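PDB 4AC1: endo-N-acetyl-beta-D-glucosaminidase from Hypocrea jecorina, which hydrolyses the chitobiose core of N-linked glycans as a family 18 endo-beta-N-acetylglucosaminidase, the enzyme responsible for deglycosylation of the cellulases of this fungus. Local coordinates for residues 126-136 against 167-178; 156-164 against 202-211. All coordinates share one frame; numbering follows the deposited sequence. Where two conformers were deposited one is given.

Contact 1 (126-136 against 167-178); sequences VEQPMSQQGID and LSGFSYTALQQT. With ZN (zinc ion), chain G.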
# COMPACT_ATOMS: atom_id res chain seq x y z
N VAL A 126 1.37 -7.94 -4.52
CA VAL A 126 1.59 -9.28 -5.04
C VAL A 126 3.08 -9.59 -5.00
O VAL A 126 3.88 -9.05 -5.77
CB VAL A 126 1.03 -9.40 -6.48
CG1 VAL A 126 1.24 -10.82 -7.01
CG2 VAL A 126 -0.46 -9.01 -6.51
N GLU A 127 3.46 -10.43 -4.05
CA GLU A 127 4.87 -10.74 -3.83
C GLU A 127 5.22 -12.19 -4.21
O GLU A 127 6.34 -12.64 -3.95
CB GLU A 127 5.30 -10.41 -2.39
CG GLU A 127 5.24 -8.93 -2.02
CD GLU A 127 5.76 -8.64 -0.62
OE1 GLU A 127 6.51 -9.47 -0.07
OE2 GLU A 127 5.42 -7.59 -0.06
N GLN A 128 4.29 -12.90 -4.82
CA GLN A 128 4.57 -14.21 -5.43
C GLN A 128 3.95 -14.19 -6.82
O GLN A 128 3.09 -13.34 -7.08
CB GLN A 128 4.00 -15.38 -4.61
CG GLN A 128 4.47 -15.44 -3.17
CD GLN A 128 3.70 -14.49 -2.25
OE1 GLN A 128 2.49 -14.30 -2.41
NE2 GLN A 128 4.40 -13.91 -1.29
N PRO A 129 4.37 -15.10 -7.73
CA PRO A 129 3.84 -15.02 -9.10
C PRO A 129 2.33 -15.23 -9.22
O PRO A 129 1.77 -16.14 -8.59
CB PRO A 129 4.60 -16.13 -9.83
CG PRO A 129 5.88 -16.25 -9.07
CD PRO A 129 5.48 -16.06 -7.63
N MET A 130 1.69 -14.37 -10.01
CA MET A 130 0.28 -14.49 -10.39
C MET A 130 0.21 -14.28 -11.89
O MET A 130 0.94 -13.44 -12.43
CB MET A 130 -0.57 -13.44 -9.66
CG MET A 130 -2.06 -13.57 -9.90
SD MET A 130 -2.97 -12.30 -9.03
CE MET A 130 -4.60 -13.05 -8.93
N SER A 131 -0.66 -15.03 -12.57
CA SER A 131 -0.80 -14.92 -14.02
C SER A 131 -1.32 -13.55 -14.41
O SER A 131 -1.99 -12.88 -13.62
CB SER A 131 -1.71 -16.01 -14.58
OG SER A 131 -3.06 -15.76 -14.22
N GLN A 132 -1.01 -13.15 -15.64
CA GLN A 132 -1.58 -11.93 -16.21
C GLN A 132 -3.10 -11.96 -16.20
O GLN A 132 -3.75 -10.97 -15.83
CB GLN A 132 -1.08 -11.71 -17.64
CG GLN A 132 -1.26 -10.27 -18.11
CD GLN A 132 -0.26 -9.34 -17.45
OE1 GLN A 132 0.95 -9.60 -17.49
NE2 GLN A 132 -0.75 -8.26 -16.82
N GLN A 133 -3.68 -13.08 -16.63
CA GLN A 133 -5.13 -13.21 -16.66
C GLN A 133 -5.72 -13.05 -15.25
O GLN A 133 -6.77 -12.43 -15.08
CB GLN A 133 -5.53 -14.57 -17.23
CG GLN A 133 -7.03 -14.71 -17.43
CD GLN A 133 -7.47 -16.11 -17.79
OE1 GLN A 133 -6.67 -17.05 -17.80
NE2 GLN A 133 -8.75 -16.26 -18.09
N GLY A 134 -5.05 -13.63 -14.27
CA GLY A 134 -5.51 -13.57 -12.88
C GLY A 134 -5.55 -12.16 -12.30
O GLY A 134 -6.56 -11.74 -11.72
N ILE A 135 -4.46 -11.41 -12.45
CA ILE A 135 -4.44 -10.05 -11.91
C ILE A 135 -5.40 -9.15 -12.67
O ILE A 135 -6.11 -8.34 -12.07
CB ILE A 135 -3.00 -9.42 -11.82
CG1 ILE A 135 -3.01 -8.13 -10.97
CG2 ILE A 135 -2.40 -9.17 -13.20
CD1 ILE A 135 -3.47 -8.36 -9.52
N ASP A 136 -5.45 -9.31 -13.99
CA ASP A 136 -6.36 -8.50 -14.80
C ASP A 136 -7.82 -8.73 -14.36
O ASP A 136 -8.59 -7.77 -14.21
CB ASP A 136 -6.21 -8.81 -16.30
CG ASP A 136 -4.87 -8.35 -16.89
OD1 ASP A 136 -3.96 -7.85 -16.19
OD2 ASP A 136 -4.71 -8.53 -18.12
N LEU A 167 8.51 -9.27 -8.30
CA LEU A 167 8.06 -10.34 -7.43
C LEU A 167 6.74 -10.96 -7.86
O LEU A 167 6.34 -11.99 -7.33
CB LEU A 167 7.93 -9.82 -5.99
CG LEU A 167 9.15 -9.22 -5.30
CD1 LEU A 167 8.78 -8.70 -3.92
CD2 LEU A 167 10.25 -10.27 -5.19
N SER A 168 6.05 -10.31 -8.80
CA SER A 168 4.63 -10.57 -9.06
C SER A 168 4.34 -11.53 -10.21
O SER A 168 3.18 -11.90 -10.40
CB SER A 168 3.87 -9.27 -9.32
OG SER A 168 4.14 -8.28 -8.33
N GLY A 169 5.35 -11.88 -10.99
CA GLY A 169 5.15 -12.74 -12.16
C GLY A 169 4.59 -12.01 -13.37
O GLY A 169 5.23 -11.95 -14.43
N PHE A 170 3.38 -11.46 -13.24
CA PHE A 170 2.78 -10.72 -14.35
C PHE A 170 3.52 -9.43 -14.70
O PHE A 170 4.35 -8.93 -13.92
CB PHE A 170 1.31 -10.40 -14.06
CG PHE A 170 1.10 -9.53 -12.86
CD1 PHE A 170 1.27 -8.15 -12.96
CD2 PHE A 170 0.72 -10.07 -11.63
CE1 PHE A 170 1.08 -7.32 -11.87
CE2 PHE A 170 0.51 -9.24 -10.52
CZ PHE A 170 0.70 -7.86 -10.65
N SER A 171 3.22 -8.89 -15.89
CA SER A 171 3.83 -7.66 -16.36
C SER A 171 3.04 -6.43 -15.90
O SER A 171 1.83 -6.32 -16.16
CB SER A 171 3.94 -7.68 -17.88
OG SER A 171 4.19 -6.37 -18.36
N TYR A 172 3.72 -5.48 -15.26
CA TYR A 172 3.07 -4.23 -14.85
C TYR A 172 2.83 -3.30 -16.03
O TYR A 172 1.92 -2.49 -15.99
CB TYR A 172 3.87 -3.54 -13.75
CG TYR A 172 3.62 -4.16 -12.40
CD1 TYR A 172 4.41 -5.23 -11.96
CD2 TYR A 172 2.59 -3.71 -11.58
CE1 TYR A 172 4.17 -5.83 -10.74
CE2 TYR A 172 2.33 -4.31 -10.35
CZ TYR A 172 3.14 -5.37 -9.94
OH TYR A 172 2.90 -5.96 -8.72
N THR A 173 3.65 -3.40 -17.09
CA THR A 173 3.38 -2.57 -18.26
C THR A 173 2.16 -3.10 -19.01
O THR A 173 1.33 -2.31 -19.43
CB THR A 173 4.56 -2.43 -19.22
OG1 THR A 173 5.07 -3.73 -19.49
CG2 THR A 173 5.67 -1.55 -18.62
N ALA A 174 2.00 -4.42 -19.11
CA ALA A 174 0.79 -4.98 -19.71
C ALA A 174 -0.44 -4.61 -18.86
O ALA A 174 -1.47 -4.20 -19.40
CB ALA A 174 0.90 -6.49 -19.84
N LEU A 175 -0.33 -4.77 -17.54
CA LEU A 175 -1.42 -4.39 -16.63
C LEU A 175 -1.82 -2.92 -16.79
O LEU A 175 -3.02 -2.60 -16.84
CB LEU A 175 -1.03 -4.67 -15.18
CG LEU A 175 -2.08 -4.38 -14.11
CD1 LEU A 175 -3.30 -5.25 -14.30
CD2 LEU A 175 -1.49 -4.58 -12.72
N GLN A 176 -0.83 -2.03 -16.85
CA GLN A 176 -1.12 -0.61 -17.01
C GLN A 176 -1.89 -0.38 -18.32
O GLN A 176 -2.85 0.39 -18.36
CB GLN A 176 0.16 0.24 -16.94
CG GLN A 176 0.01 1.70 -17.39
CD GLN A 176 -0.97 2.51 -16.56
OE1 GLN A 176 -1.01 2.40 -15.32
NE2 GLN A 176 -1.74 3.37 -17.21
N GLN A 177 -1.48 -1.07 -19.39
CA GLN A 177 -2.18 -0.90 -20.66
C GLN A 177 -3.66 -1.32 -20.62
O GLN A 177 -4.53 -0.60 -21.10
CB GLN A 177 -1.46 -1.64 -21.79
CG GLN A 177 -0.08 -1.05 -22.09
CD GLN A 177 0.54 -1.60 -23.35
OE1 GLN A 177 -0.16 -2.07 -24.25
NE2 GLN A 177 1.87 -1.52 -23.44
N THR A 178 -3.94 -2.48 -20.02
CA THR A 178 -5.30 -3.06 -20.07
C THR A 178 -6.20 -2.60 -18.92
O THR A 178 -7.41 -2.41 -19.11
CB THR A 178 -5.25 -4.60 -20.12
OG1 THR A 178 -4.51 -5.08 -18.99
CG2 THR A 178 -4.58 -5.10 -21.38
ZN ZN G . 6.26 -6.49 1.46
O HOH W 1 1.69 -5.60 -6.23
O HOH W 2 6.96 -8.05 2.27
O HOH W 3 -2.64 -7.27 -19.16
O HOH W 4 8.04 -5.83 0.25
O HOH W 5 4.53 -6.71 2.70
O HOH W 6 7.15 -5.39 3.10

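Contact 2 (156-164 against 202-211); sequences PVASALEDS and DYDRIVANGF. With ZN (zinc ion), chain I.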
# COMPACT_ATOMS: atom_id res chain seq x y z
N PRO A 156 4.03 -2.74 -6.80
CA PRO A 156 5.20 -3.28 -7.51
C PRO A 156 6.49 -2.85 -6.82
O PRO A 156 6.57 -1.75 -6.29
CB PRO A 156 5.11 -2.60 -8.87
CG PRO A 156 4.37 -1.32 -8.61
CD PRO A 156 3.38 -1.65 -7.55
N VAL A 157 7.50 -3.71 -6.86
CA VAL A 157 8.84 -3.24 -6.52
C VAL A 157 9.29 -2.33 -7.67
O VAL A 157 8.86 -2.49 -8.81
CB VAL A 157 9.82 -4.41 -6.24
CG1 VAL A 157 9.27 -5.31 -5.15
CG2 VAL A 157 10.13 -5.20 -7.50
N ALA A 158 10.15 -1.37 -7.37
CA ALA A 158 10.45 -0.32 -8.35
C ALA A 158 10.92 -0.87 -9.70
O ALA A 158 10.43 -0.44 -10.74
CB ALA A 158 11.46 0.67 -7.78
N SER A 159 11.85 -1.83 -9.68
CA SER A 159 12.40 -2.42 -10.90
C SER A 159 11.33 -3.11 -11.75
O SER A 159 11.52 -3.30 -12.95
CB SER A 159 13.55 -3.38 -10.59
OG SER A 159 13.16 -4.30 -9.59
N ALA A 160 10.20 -3.49 -11.15
CA ALA A 160 9.11 -4.10 -11.92
C ALA A 160 8.42 -3.11 -12.86
O ALA A 160 7.73 -3.51 -13.79
CB ALA A 160 8.09 -4.75 -11.00
N LEU A 161 8.64 -1.82 -12.61
CA LEU A 161 8.11 -0.76 -13.47
C LEU A 161 9.17 -0.26 -14.46
O LEU A 161 8.94 0.70 -15.20
CB LEU A 161 7.58 0.40 -12.63
CG LEU A 161 6.49 0.07 -11.60
CD1 LEU A 161 5.95 1.35 -11.00
CD2 LEU A 161 5.39 -0.80 -12.18
N GLU A 162 10.32 -0.95 -14.46
CA GLU A 162 11.46 -0.65 -15.33
C GLU A 162 11.88 -1.88 -16.14
O GLU A 162 13.07 -2.05 -16.45
CB GLU A 162 12.65 -0.19 -14.49
CG GLU A 162 12.36 1.06 -13.66
CD GLU A 162 13.40 1.29 -12.58
OE1 GLU A 162 13.34 0.64 -11.51
OE2 GLU A 162 14.31 2.13 -12.79
N ASP A 163 10.93 -2.75 -16.48
CA ASP A 163 11.20 -3.93 -17.31
C ASP A 163 12.21 -4.90 -16.68
O ASP A 163 12.95 -5.60 -17.40
CB ASP A 163 11.65 -3.52 -18.73
CG ASP A 163 10.72 -2.50 -19.37
OD1 ASP A 163 9.48 -2.65 -19.26
OD2 ASP A 163 11.23 -1.54 -20.00
N SER A 164 12.24 -4.95 -15.35
CA SER A 164 13.27 -5.71 -14.64
C SER A 164 12.69 -6.49 -13.44
O SER A 164 11.52 -6.87 -13.44
CB SER A 164 14.41 -4.78 -14.25
OG SER A 164 15.54 -5.49 -13.79
N ASP A 202 15.90 6.40 -10.73
CA ASP A 202 14.92 5.32 -10.81
C ASP A 202 13.50 5.81 -11.08
O ASP A 202 12.82 5.30 -11.99
CB ASP A 202 14.98 4.44 -9.56
CG ASP A 202 16.31 3.68 -9.43
OD1 ASP A 202 17.11 3.69 -10.39
OD2 ASP A 202 16.58 3.07 -8.38
N TYR A 203 13.06 6.81 -10.32
CA TYR A 203 11.75 7.41 -10.52
C TYR A 203 11.61 7.92 -11.96
O TYR A 203 10.60 7.67 -12.63
CB TYR A 203 11.50 8.52 -9.49
CG TYR A 203 10.06 8.95 -9.34
CD1 TYR A 203 9.45 9.79 -10.28
CD2 TYR A 203 9.30 8.53 -8.24
CE1 TYR A 203 8.13 10.18 -10.14
CE2 TYR A 203 7.97 8.93 -8.09
CZ TYR A 203 7.41 9.76 -9.04
OH TYR A 203 6.10 10.17 -8.95
N ASP A 204 12.64 8.62 -12.45
CA ASP A 204 12.63 9.13 -13.83
C ASP A 204 12.54 8.00 -14.87
O ASP A 204 11.85 8.13 -15.88
CB ASP A 204 13.89 9.96 -14.14
CG ASP A 204 13.93 11.32 -13.43
OD1 ASP A 204 12.89 11.87 -13.00
OD2 ASP A 204 15.04 11.87 -13.33
N ARG A 205 13.26 6.90 -14.63
CA ARG A 205 13.21 5.75 -15.53
C ARG A 205 11.80 5.13 -15.57
O ARG A 205 11.30 4.74 -16.64
CB ARG A 205 14.26 4.71 -15.12
CG ARG A 205 14.54 3.63 -16.16
CD ARG A 205 15.67 2.69 -15.73
NE ARG A 205 16.93 3.39 -15.52
CZ ARG A 205 17.49 3.64 -14.33
NH1 ARG A 205 16.90 3.25 -13.21
NH2 ARG A 205 18.64 4.29 -14.28
N ILE A 206 11.15 5.06 -14.41
CA ILE A 206 9.80 4.54 -14.33
C ILE A 206 8.84 5.43 -15.13
O ILE A 206 8.02 4.94 -15.91
CB ILE A 206 9.36 4.42 -12.86
CG1 ILE A 206 10.09 3.26 -12.18
CG2 ILE A 206 7.86 4.27 -12.76
CD1 ILE A 206 10.06 3.28 -10.65
N VAL A 207 8.96 6.75 -14.97
CA VAL A 207 8.12 7.69 -15.71
C VAL A 207 8.33 7.54 -17.23
O VAL A 207 7.36 7.51 -18.00
CB VAL A 207 8.33 9.15 -15.26
CG1 VAL A 207 7.61 10.12 -16.20
CG2 VAL A 207 7.83 9.32 -13.83
N ALA A 208 9.59 7.39 -17.63
CA ALA A 208 9.94 7.20 -19.04
C ALA A 208 9.42 5.87 -19.60
O ALA A 208 9.29 5.71 -20.81
CB ALA A 208 11.44 7.32 -19.23
N ASN A 209 9.13 4.91 -18.72
CA ASN A 209 8.57 3.61 -19.09
C ASN A 209 7.04 3.60 -19.13
O ASN A 209 6.42 2.54 -19.22
CB ASN A 209 9.10 2.49 -18.17
CG ASN A 209 9.08 1.13 -18.85
OD1 ASN A 209 9.29 1.03 -20.07
ND2 ASN A 209 8.84 0.08 -18.08
N GLY A 210 6.42 4.78 -19.03
CA GLY A 210 4.97 4.92 -19.22
C GLY A 210 4.10 4.96 -17.98
O GLY A 210 2.88 4.79 -18.05
N PHE A 211 4.71 5.19 -16.82
CA PHE A 211 3.95 5.31 -15.57
C PHE A 211 3.95 6.76 -15.13
O PHE A 211 5.00 7.30 -14.77
CB PHE A 211 4.51 4.38 -14.48
CG PHE A 211 4.45 2.92 -14.86
CD1 PHE A 211 3.29 2.17 -14.64
CD2 PHE A 211 5.54 2.31 -15.46
CE1 PHE A 211 3.23 0.83 -15.02
CE2 PHE A 211 5.49 0.97 -15.83
CZ PHE A 211 4.33 0.23 -15.62
ZN ZN I . 10.06 -0.40 -21.37
O HOH W 7 8.35 -1.40 -21.29
O HOH W 8 10.76 -1.61 -22.87
O HOH W 9 11.86 0.81 -21.65
O HOH W 10 9.28 0.69 -22.77

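Contact 1 (126-136 against 167-178)
Ile135 CG2 lies over one face of the Phe170 ring, 3.6 Å from its centroid, in a CH-pi contact. Ser168 CB lies against the opposite face, near the rim, and Met130 O sits at the ring edge. Val126 CG1 reaches the ring obliquely. Phe170 CE1 in turn points onto a face of the Tyr172 ring. The setting is the (beta/alpha)8 barrel of family 18. Here the loop from strand 121-125 into helix 132-146 meets the loop into helix 172-179. Two bonds tie the loops: Ser168 OG donates to Val126 O (2.7 Å), and Met130 N to Ser168 O (2.9 Å), from above the carbonyl plane.

Ser131 and Ser171 are N-caps of the two helices. Ser131 OG accepts from Gly134 N and is also hydrogen-bonded to Asp96; Ser171 OG accepts from Ala174 N. The bend of Gln132 at chi2 (74°) aims its amide at the Ser171 backbone; the amide plane stands 79° from that of the Phe170 ring. OE1 accepts from Ser171 N (2.9 Å), while NE2 donates to Ser171 O (3.3 Å) and to Asp136 OD1 (3.3 Å). With an alanine here, Ser171 N would probably lose its acceptor, and Ser171 O and Asp136 OD1 the donor NE2.

Glu127 OE2 binds a zinc ion together with Gln189 and four waters. One water donates to both Asp136 OD2 (2.6 Å) and Thr178 OG1 (2.9 Å).

Contact 2 (156-164 against 202-211)
Leu161 packs against Ile206 and Phe211, joining the loop after strand 151-154 of the (beta/alpha)8 barrel to the end of helix 201-208. Its CD2 lies over a face of the Phe211 ring, 4.0 Å from the centroid, in a CH-pi contact. Its CB meets Ile206 CG1. The same CG1 carries Glu162 CG at 3.5 Å, and Ile206 CD1 reaches Ala158.

The charged part is a salt-bridge network. Arg205 NH1 holds Glu162 OE2 (2.9 Å) and Asp202 OD1 (2.9 Å), both near the guanidinium plane at its edge. The shared arginine probably offsets the repulsion between the two acids. Glu162 extends beyond CG (chi2 165°), which carries its carboxylate past Ile206 to this nitrogen.

The third group is polar and ends in a metal site. Asn209 ND2 donates to Leu161 O (2.9 Å) and Asp163 OD1 (3.0 Å), meeting both acceptors from above their planes. The planes of the Asp163 carboxylate and the Asn209 amide are 84° apart, and the two groups share a zinc ion, which four waters complete to six ligands. Asp163 OD2 and Asn209 OD1 each bind this zinc at 2.1 Å.

The contacts alternate along the chain: 126-136 and 167-178 form contact 1, while 156-164 and 202-211 form contact 2. Their centres are about 14 Å apart, and they touch directly. Tyr172 CB of contact 1 meets Leu161 CD2 of contact 2 at 3.5 Å. Leu167 CD1 packs on Val157 CG1 at 3.6 Å. Gln189 joins them again: it shares the zinc of Glu127 and forms backbone hydrogen bonds with Pro156 and Ala158. Glu127 sits where family 18 enzymes carry their catalytic acid, so contact 1 probably borders the active site. The zinc of Asp163 and Asn209 is distant, 23.9 Å from the zinc on Glu127.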